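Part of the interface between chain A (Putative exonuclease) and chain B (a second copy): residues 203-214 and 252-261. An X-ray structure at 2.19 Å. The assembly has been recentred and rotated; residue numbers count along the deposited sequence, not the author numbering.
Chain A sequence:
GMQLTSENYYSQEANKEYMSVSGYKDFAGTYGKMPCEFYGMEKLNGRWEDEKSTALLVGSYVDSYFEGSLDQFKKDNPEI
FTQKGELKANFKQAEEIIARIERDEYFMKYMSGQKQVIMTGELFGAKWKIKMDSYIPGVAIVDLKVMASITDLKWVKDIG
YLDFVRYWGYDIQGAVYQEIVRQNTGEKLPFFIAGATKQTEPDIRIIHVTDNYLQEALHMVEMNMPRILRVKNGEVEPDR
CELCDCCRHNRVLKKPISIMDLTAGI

Chain A 203-214: DIRIIHVTDNYL
Chain B (252-261) VLKKPISIMD

The rule of this contact is a short parallel backbone pairing flanked by two apolar anchors. Chain A supplies an extended strand from I204(A), with a turn at T210(A) leading into a helix at D211(A); chain B approaches as an extended segment that turns into a helix just after S258(B). The strands run in the same direction, with I206(A) opposite P256(B), I207(A) opposite I257(B) and H208(A) opposite S258(B), at CA-CA distances of 5.0, 4.8 and 4.8 Å. Together the stretches bury 729 Å².

I257(B), one of the two residues covering most surface (98 Å²), is the hinge of the pairing. With phi/psi of -86/178 it turns both its backbone polar atoms to chain A: its N donates to I206(A) O at 2.9 Å, and its O accepts from H208(A) N at 2.7 Å. One residue thus brackets I207(A), as parallel pairing requires. CA-H...O contacts fill in between, from P256(B) CA to I206(A) O at 3.4 Å, from I207(A) CA to I257(B) O at 3.4 Å and from S258(B) CA to H208(A) O at 3.3 Å. Proline suits position 256 because the N it cannot use as a donor is not asked for one. The side chain of I257(B), chi1 p and chi2 t, shares a sheet face with I207(A); CG1 of I207(A) lies 3.7 Å from CG1 of I257(B), and CD1 of I257(B) reaches to 3.7 Å from R205(A) CD, where arginine's aliphatic portion serves as packing surface.

L253(B), also covering 98 Å², anchors the upstream end. Its CB points toward chain A and its m,t rotamer puts CD1 3.8 Å from I204(A) CG1 and CD2 3.5 Å from I204(A) O. I204(A), chi1 p and chi2 t, leaves sideways but brings its end nearer. Between this anchor and the strand pairing, water bridges the gap: water 2 accepts from I206(A) N at 3.0 Å and donates to K255(B) O at 2.7 Å, while water 1 joins K255(B) O, at 3.2 Å, to R205(A) NH1, at 2.7 Å in a weak bond.

I259(B) is the downstream anchor, with 76 Å² covered. Its CA-to-CB bond points toward chain A, and the m,t rotamer sets CD1 over one face of the Y213(A) ring, 4.1 Å from the centroid and 24° off the normal, with V209(A) CG1 4.2 Å from the same CD1. The CA-to-CB bond of Y213(A), chi1 m and chi2 -63°, points toward chain B from its helix. At the ring edge, the selenomethionine M260(B) brings CE to 3.1 Å from Y213(A) OH. Water 3 accepts from I259(B) N at 2.9 Å and donates to H208(A) O at 2.6 Å, extending the backbone link.

Serine suits the N-cap of chain B: S258(B) OG, with chi1 p, accepts weakly from M260(B) N at 3.1 Å, while S258(B) N donates to D261(B) OD2 at 3.0 Å.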

# COMPACT_ATOMS: atom_id res chain seq x y z
N ASP A 203 9.22 12.41 -13.97
CA ASP A 203 9.97 11.71 -15.01
C ASP A 203 9.36 12.10 -16.33
O ASP A 203 8.17 11.97 -16.48
CB ASP A 203 9.78 10.21 -14.80
CG ASP A 203 10.86 9.35 -15.43
OD1 ASP A 203 11.92 9.86 -15.78
OD2 ASP A 203 10.64 8.13 -15.55
N ILE A 204 10.15 12.57 -17.29
CA ILE A 204 9.65 12.82 -18.65
C ILE A 204 10.40 11.98 -19.70
O ILE A 204 11.65 11.90 -19.65
CB ILE A 204 9.75 14.34 -19.10
CG1 ILE A 204 11.21 14.75 -19.39
CG2 ILE A 204 9.06 15.27 -18.08
CD1 ILE A 204 11.45 16.23 -19.55
N ARG A 205 9.63 11.44 -20.67
CA ARG A 205 10.13 10.63 -21.80
C ARG A 205 9.21 10.76 -23.00
O ARG A 205 7.99 10.79 -22.85
CB ARG A 205 10.12 9.12 -21.47
CG ARG A 205 11.09 8.63 -20.44
CD ARG A 205 12.50 8.86 -20.79
NE ARG A 205 13.40 8.34 -19.76
CZ ARG A 205 14.73 8.35 -19.88
NH1 ARG A 205 15.31 8.85 -20.97
NH2 ARG A 205 15.50 7.85 -18.92
N ILE A 206 9.80 10.75 -24.20
CA ILE A 206 9.10 10.44 -25.45
C ILE A 206 9.33 8.96 -25.75
O ILE A 206 10.47 8.52 -25.86
CB ILE A 206 9.65 11.30 -26.61
CG1 ILE A 206 9.29 12.78 -26.42
CG2 ILE A 206 9.05 10.86 -27.93
CD1 ILE A 206 7.72 13.04 -26.15
N ILE A 207 8.26 8.16 -25.86
CA ILE A 207 8.41 6.72 -26.09
C ILE A 207 7.81 6.32 -27.45
O ILE A 207 6.59 6.42 -27.64
CB ILE A 207 7.72 5.92 -25.01
CG1 ILE A 207 8.22 6.35 -23.64
CG2 ILE A 207 7.95 4.39 -25.21
CD1 ILE A 207 7.16 6.56 -22.63
N HIS A 208 8.65 5.86 -28.37
CA HIS A 208 8.19 5.30 -29.66
C HIS A 208 7.71 3.86 -29.48
O HIS A 208 8.47 2.98 -29.04
CB HIS A 208 9.32 5.34 -30.65
CG HIS A 208 8.94 4.94 -32.04
ND1 HIS A 208 9.88 4.78 -33.04
CD2 HIS A 208 7.75 4.61 -32.59
CE1 HIS A 208 9.27 4.37 -34.14
NE2 HIS A 208 7.98 4.24 -33.88
N VAL A 209 6.43 3.63 -29.79
CA VAL A 209 5.83 2.28 -29.77
C VAL A 209 5.91 1.76 -31.21
O VAL A 209 5.21 2.24 -32.08
CB VAL A 209 4.36 2.34 -29.30
CG1 VAL A 209 3.77 0.94 -29.17
CG2 VAL A 209 4.22 3.12 -27.98
N THR A 210 6.81 0.82 -31.47
CA THR A 210 7.16 0.44 -32.81
C THR A 210 6.09 -0.38 -33.53
O THR A 210 5.22 -0.95 -32.92
CB THR A 210 8.55 -0.24 -32.83
OG1 THR A 210 8.64 -1.19 -31.79
CG2 THR A 210 9.66 0.80 -32.61
N ASP A 211 6.16 -0.39 -34.86
CA ASP A 211 5.07 -0.95 -35.67
C ASP A 211 4.87 -2.46 -35.50
O ASP A 211 3.79 -2.95 -35.74
CB ASP A 211 5.23 -0.58 -37.15
CG ASP A 211 5.16 0.95 -37.42
OD1 ASP A 211 4.70 1.71 -36.56
OD2 ASP A 211 5.56 1.39 -38.53
N ASN A 212 5.90 -3.20 -35.09
CA ASN A 212 5.72 -4.65 -34.72
C ASN A 212 4.74 -4.91 -33.59
O ASN A 212 4.06 -5.91 -33.59
CB ASN A 212 7.05 -5.37 -34.38
CG ASN A 212 7.87 -4.68 -33.23
OD1 ASN A 212 7.96 -3.45 -33.13
ND2 ASN A 212 8.53 -5.51 -32.43
N TYR A 213 4.73 -4.02 -32.61
CA TYR A 213 3.83 -4.09 -31.46
C TYR A 213 2.42 -3.61 -31.86
O TYR A 213 1.41 -4.22 -31.47
CB TYR A 213 4.39 -3.28 -30.28
CG TYR A 213 5.68 -3.86 -29.73
CD1 TYR A 213 5.70 -5.14 -29.14
CD2 TYR A 213 6.89 -3.15 -29.80
CE1 TYR A 213 6.89 -5.69 -28.64
CE2 TYR A 213 8.08 -3.70 -29.30
CZ TYR A 213 8.07 -4.98 -28.72
OH TYR A 213 9.25 -5.53 -28.22
N LEU A 214 2.37 -2.54 -32.68
CA LEU A 214 1.10 -2.03 -33.17
C LEU A 214 0.43 -3.11 -34.01
O LEU A 214 -0.76 -3.33 -33.85
CB LEU A 214 1.29 -0.77 -34.03
CG LEU A 214 1.96 0.43 -33.37
CD1 LEU A 214 1.82 1.70 -34.23
CD2 LEU A 214 1.45 0.68 -31.97
N VAL B 252 17.54 16.19 -19.88
CA VAL B 252 17.31 17.03 -21.03
C VAL B 252 17.19 16.05 -22.16
O VAL B 252 18.18 15.45 -22.57
CB VAL B 252 18.48 18.00 -21.30
CG1 VAL B 252 18.22 18.84 -22.55
CG2 VAL B 252 18.73 18.91 -20.08
N LEU B 253 15.97 15.87 -22.66
CA LEU B 253 15.72 14.87 -23.69
C LEU B 253 16.25 15.27 -25.08
O LEU B 253 16.13 16.43 -25.49
CB LEU B 253 14.22 14.63 -23.82
CG LEU B 253 13.47 14.16 -22.58
CD1 LEU B 253 12.01 14.12 -23.04
CD2 LEU B 253 13.94 12.79 -22.09
N LYS B 254 16.80 14.29 -25.79
CA LYS B 254 17.32 14.50 -27.11
C LYS B 254 16.87 13.39 -28.05
O LYS B 254 16.96 13.54 -29.27
CB LYS B 254 18.86 14.61 -27.05
CG LYS B 254 19.40 16.07 -27.19
N LYS B 255 16.33 12.29 -27.49
CA LYS B 255 15.94 11.16 -28.33
C LYS B 255 14.82 10.35 -27.73
O LYS B 255 14.63 10.36 -26.51
CB LYS B 255 17.18 10.29 -28.64
CG LYS B 255 18.03 9.89 -27.40
CD LYS B 255 19.53 9.61 -27.78
CE LYS B 255 20.48 10.87 -27.86
NZ LYS B 255 20.92 11.27 -29.26
N PRO B 256 14.04 9.69 -28.57
CA PRO B 256 12.97 8.82 -28.12
C PRO B 256 13.50 7.54 -27.54
O PRO B 256 14.43 6.98 -28.10
CB PRO B 256 12.21 8.51 -29.40
CG PRO B 256 13.11 8.78 -30.51
CD PRO B 256 14.13 9.76 -30.04
N ILE B 257 12.94 7.07 -26.41
CA ILE B 257 13.07 5.67 -26.04
C ILE B 257 11.99 4.81 -26.71
O ILE B 257 11.18 5.31 -27.50
CB ILE B 257 13.17 5.44 -24.48
CG1 ILE B 257 11.91 5.85 -23.73
CG2 ILE B 257 14.37 6.12 -23.90
CD1 ILE B 257 11.96 5.46 -22.22
N SER B 258 12.04 3.50 -26.47
CA SER B 258 11.06 2.56 -27.02
C SER B 258 10.75 1.58 -25.89
O SER B 258 11.30 1.72 -24.81
CB SER B 258 11.68 1.78 -28.17
OG SER B 258 12.64 0.84 -27.68
N ILE B 259 9.93 0.56 -26.16
CA ILE B 259 9.66 -0.53 -25.15
C ILE B 259 10.94 -1.29 -24.78
O ILE B 259 11.08 -1.67 -23.62
CB ILE B 259 8.58 -1.54 -25.67
CG1 ILE B 259 7.19 -0.90 -25.59
CG2 ILE B 259 8.67 -2.87 -24.93
CD1 ILE B 259 6.19 -1.39 -26.60
N MSE B 260 11.85 -1.52 -25.75
CA MSE B 260 13.15 -2.18 -25.39
C MSE B 260 13.79 -1.49 -24.18
O MSE B 260 14.25 -2.13 -23.21
CB MSE B 260 14.19 -2.16 -26.52
CG MSE B 260 13.89 -2.99 -27.74
SE MSE B 260 12.96 -4.63 -27.43
CE MSE B 260 11.94 -4.23 -28.95
N ASP B 261 13.81 -0.16 -24.21
CA ASP B 261 14.40 0.60 -23.10
C ASP B 261 13.73 0.35 -21.76
O ASP B 261 14.39 0.34 -20.74
CB ASP B 261 14.38 2.08 -23.41
CG ASP B 261 15.30 2.42 -24.55
OD1 ASP B 261 16.53 2.40 -24.29
OD2 ASP B 261 14.80 2.64 -25.67
O HOH W 1 15.52 9.79 -23.44
O HOH W 2 12.74 10.25 -24.58
O HOH W 3 8.56 0.36 -28.72